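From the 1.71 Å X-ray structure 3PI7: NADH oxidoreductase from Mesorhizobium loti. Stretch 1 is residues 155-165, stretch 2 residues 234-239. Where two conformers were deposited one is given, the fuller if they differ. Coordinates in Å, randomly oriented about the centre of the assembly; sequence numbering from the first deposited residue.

Stretch 1 (155-165) AMFDIVKQEGE
Stretch 2 234-239: PRIFLD

Helix 155-163 packs nearly antiparallel on strand 236-239, the axes inclined at 165° and 9.2 Å apart at their closest. In the register, Met156 CA lies 7.8 Å from Leu238 CA, Val160 CA 6.1 Å from Ile236 CA, and Glu165 CA 6.2 Å from Pro234 CA. Strand alternation turns Ile236 (m, m) and Leu238 (m, t) toward the helix, and Phe237 and Asp239 away. These branched, apolar side chains need no polar partner: Ile236 CG2 lies 3.9 Å from Val160 CG2, Ile236 CD1 3.8 Å from Ile159 CG2, and Leu238 CD1 3.9 Å from Met156 CB, of a selenomethionine.

Polar contacts gather where the helix ends. Gly164 N still donates to Val160 O (3.2 Å), but Gly164 then leaves helical geometry at phi/psi 86/-10, where a CB would jam against the preceding carbonyl. Beyond the turn, Glu165 is extended (-79/130). Arg235 (m, t, m, chi4 -79°) is long enough to serve both glutamates, each t, p. Arg235 NE donates almost straight (172°) to Glu163 OE2 at 2.9 Å, and Arg235 NH1 to Glu165 OE1 at 2.7 Å (135°); both are salt bridges. Arg235 NH2 donates to Glu163 O at 3.1 Å (137°), satisfying a carbonyl at the helix end. Glu163 OE1 is hydrogen-bonded elsewhere in the structure. Glu165 CB covers one guanidinium face, while Glu163 OE2 meets its edge.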

# COMPACT_ATOMS: atom_id res chain seq x y z
N ALA A 155 1.32 9.10 -18.02
CA ALA A 155 1.04 7.82 -17.40
C ALA A 155 0.32 7.97 -16.05
O ALA A 155 -0.64 7.25 -15.80
CB ALA A 155 2.33 7.05 -17.22
N MSE A 156 0.73 8.93 -15.22
CA MSE A 156 0.11 9.10 -13.91
C MSE A 156 -1.22 9.81 -14.02
O MSE A 156 -2.14 9.46 -13.29
CB MSE A 156 1.07 9.81 -12.94
CG MSE A 156 2.26 8.91 -12.58
SE MSE A 156 3.20 9.44 -10.93
CE MSE A 156 3.12 11.24 -11.38
N PHE A 157 -1.37 10.75 -14.94
CA PHE A 157 -2.67 11.37 -15.11
C PHE A 157 -3.69 10.31 -15.61
O PHE A 157 -4.86 10.40 -15.23
CB PHE A 157 -2.60 12.60 -16.01
CG PHE A 157 -3.94 13.29 -16.06
CD1 PHE A 157 -4.52 13.82 -14.91
CD2 PHE A 157 -4.65 13.36 -17.26
CE1 PHE A 157 -5.79 14.41 -14.96
CE2 PHE A 157 -5.90 13.98 -17.30
CZ PHE A 157 -6.47 14.47 -16.15
N ASP A 158 -3.23 9.28 -16.38
CA ASP A 158 -4.09 8.19 -16.85
C ASP A 158 -4.68 7.45 -15.63
O ASP A 158 -5.83 7.04 -15.66
CB ASP A 158 -3.32 7.23 -17.77
CG ASP A 158 -3.34 7.55 -19.27
OD1 ASP A 158 -4.12 8.45 -19.67
OD2 ASP A 158 -2.61 6.88 -20.03
N ILE A 159 -3.88 7.32 -14.54
CA ILE A 159 -4.36 6.67 -13.30
C ILE A 159 -5.50 7.50 -12.72
O ILE A 159 -6.54 6.96 -12.34
CB ILE A 159 -3.23 6.49 -12.26
CG1 ILE A 159 -2.11 5.59 -12.82
CG2 ILE A 159 -3.78 5.95 -10.93
CD1 ILE A 159 -0.76 5.69 -12.02
N VAL A 160 -5.30 8.82 -12.65
CA VAL A 160 -6.33 9.74 -12.15
C VAL A 160 -7.61 9.60 -12.99
O VAL A 160 -8.72 9.50 -12.45
CB VAL A 160 -5.81 11.20 -12.14
CG1 VAL A 160 -6.93 12.18 -11.75
CG2 VAL A 160 -4.63 11.34 -11.20
N LYS A 161 -7.47 9.63 -14.32
CA LYS A 161 -8.63 9.51 -15.22
C LYS A 161 -9.36 8.21 -15.06
O LYS A 161 -10.59 8.21 -15.06
CB LYS A 161 -8.18 9.62 -16.67
CG LYS A 161 -7.87 11.03 -17.12
CD LYS A 161 -7.68 11.05 -18.64
CE LYS A 161 -9.00 11.03 -19.39
N GLN A 162 -8.62 7.08 -14.97
CA GLN A 162 -9.23 5.76 -14.83
C GLN A 162 -9.96 5.63 -13.49
O GLN A 162 -10.95 4.89 -13.40
CB GLN A 162 -8.18 4.65 -15.00
CG GLN A 162 -7.66 4.51 -16.45
CD GLN A 162 -8.76 4.54 -17.49
OE1 GLN A 162 -9.64 3.67 -17.53
NE2 GLN A 162 -8.76 5.57 -18.33
N GLU A 163 -9.50 6.34 -12.46
CA GLU A 163 -10.17 6.29 -11.17
C GLU A 163 -11.51 7.05 -11.27
O GLU A 163 -12.48 6.65 -10.64
CB GLU A 163 -9.25 6.87 -10.08
CG GLU A 163 -9.71 6.57 -8.65
CD GLU A 163 -9.89 5.11 -8.27
OE1 GLU A 163 -9.00 4.28 -8.55
OE2 GLU A 163 -10.94 4.81 -7.65
N GLY A 164 -11.55 8.10 -12.10
CA GLY A 164 -12.79 8.83 -12.40
C GLY A 164 -13.21 9.95 -11.48
O GLY A 164 -14.12 10.71 -11.83
N GLU A 165 -12.54 10.09 -10.33
CA GLU A 165 -12.83 11.17 -9.38
C GLU A 165 -12.17 12.46 -9.89
O GLU A 165 -11.02 12.42 -10.30
CB GLU A 165 -12.32 10.79 -7.99
CG GLU A 165 -12.98 11.59 -6.89
CD GLU A 165 -14.49 11.57 -6.87
OE1 GLU A 165 -15.09 10.46 -6.93
OE2 GLU A 165 -15.09 12.67 -6.85
N PRO A 234 -10.99 13.34 -3.04
CA PRO A 234 -10.09 12.70 -4.01
C PRO A 234 -9.77 11.26 -3.65
O PRO A 234 -9.74 10.91 -2.47
CB PRO A 234 -8.80 13.55 -3.88
CG PRO A 234 -8.82 14.02 -2.46
CD PRO A 234 -10.27 14.34 -2.22
N ARG A 235 -9.45 10.46 -4.64
CA ARG A 235 -9.04 9.09 -4.36
C ARG A 235 -7.59 8.85 -4.74
O ARG A 235 -6.95 8.00 -4.14
CB ARG A 235 -9.97 8.08 -5.03
CG ARG A 235 -11.26 7.88 -4.20
CD ARG A 235 -12.09 6.68 -4.63
NE ARG A 235 -12.46 6.68 -6.05
CZ ARG A 235 -13.45 7.39 -6.59
NH1 ARG A 235 -14.18 8.20 -5.83
NH2 ARG A 235 -13.71 7.31 -7.88
N ILE A 236 -7.05 9.62 -5.69
CA ILE A 236 -5.66 9.40 -6.07
C ILE A 236 -4.79 10.40 -5.45
O ILE A 236 -5.05 11.58 -5.55
CB ILE A 236 -5.46 9.41 -7.62
CG1 ILE A 236 -6.37 8.35 -8.29
CG2 ILE A 236 -3.98 9.23 -8.01
CD1 ILE A 236 -5.99 6.81 -7.91
N PHE A 237 -3.69 9.91 -4.83
CA PHE A 237 -2.69 10.80 -4.26
C PHE A 237 -1.35 10.43 -4.89
O PHE A 237 -0.84 9.33 -4.65
CB PHE A 237 -2.69 10.65 -2.72
CG PHE A 237 -1.52 11.24 -1.97
CD1 PHE A 237 -0.88 12.41 -2.43
CD2 PHE A 237 -1.06 10.66 -0.80
CE1 PHE A 237 0.20 12.94 -1.73
CE2 PHE A 237 -0.01 11.23 -0.07
CZ PHE A 237 0.60 12.39 -0.53
N LEU A 238 -0.80 11.35 -5.69
CA LEU A 238 0.49 11.17 -6.36
C LEU A 238 1.51 11.84 -5.48
O LEU A 238 1.48 13.06 -5.30
CB LEU A 238 0.47 11.75 -7.81
CG LEU A 238 -0.65 11.22 -8.71
CD1 LEU A 238 -0.60 11.90 -10.10
CD2 LEU A 238 -0.54 9.72 -8.88
N ASP A 239 2.38 11.03 -4.88
CA ASP A 239 3.29 11.55 -3.88
C ASP A 239 4.76 11.47 -4.26
O ASP A 239 5.31 10.38 -4.40
CB ASP A 239 3.05 10.76 -2.58
CG ASP A 239 3.93 11.15 -1.40
OD1 ASP A 239 4.32 12.34 -1.31
OD2 ASP A 239 4.18 10.28 -0.55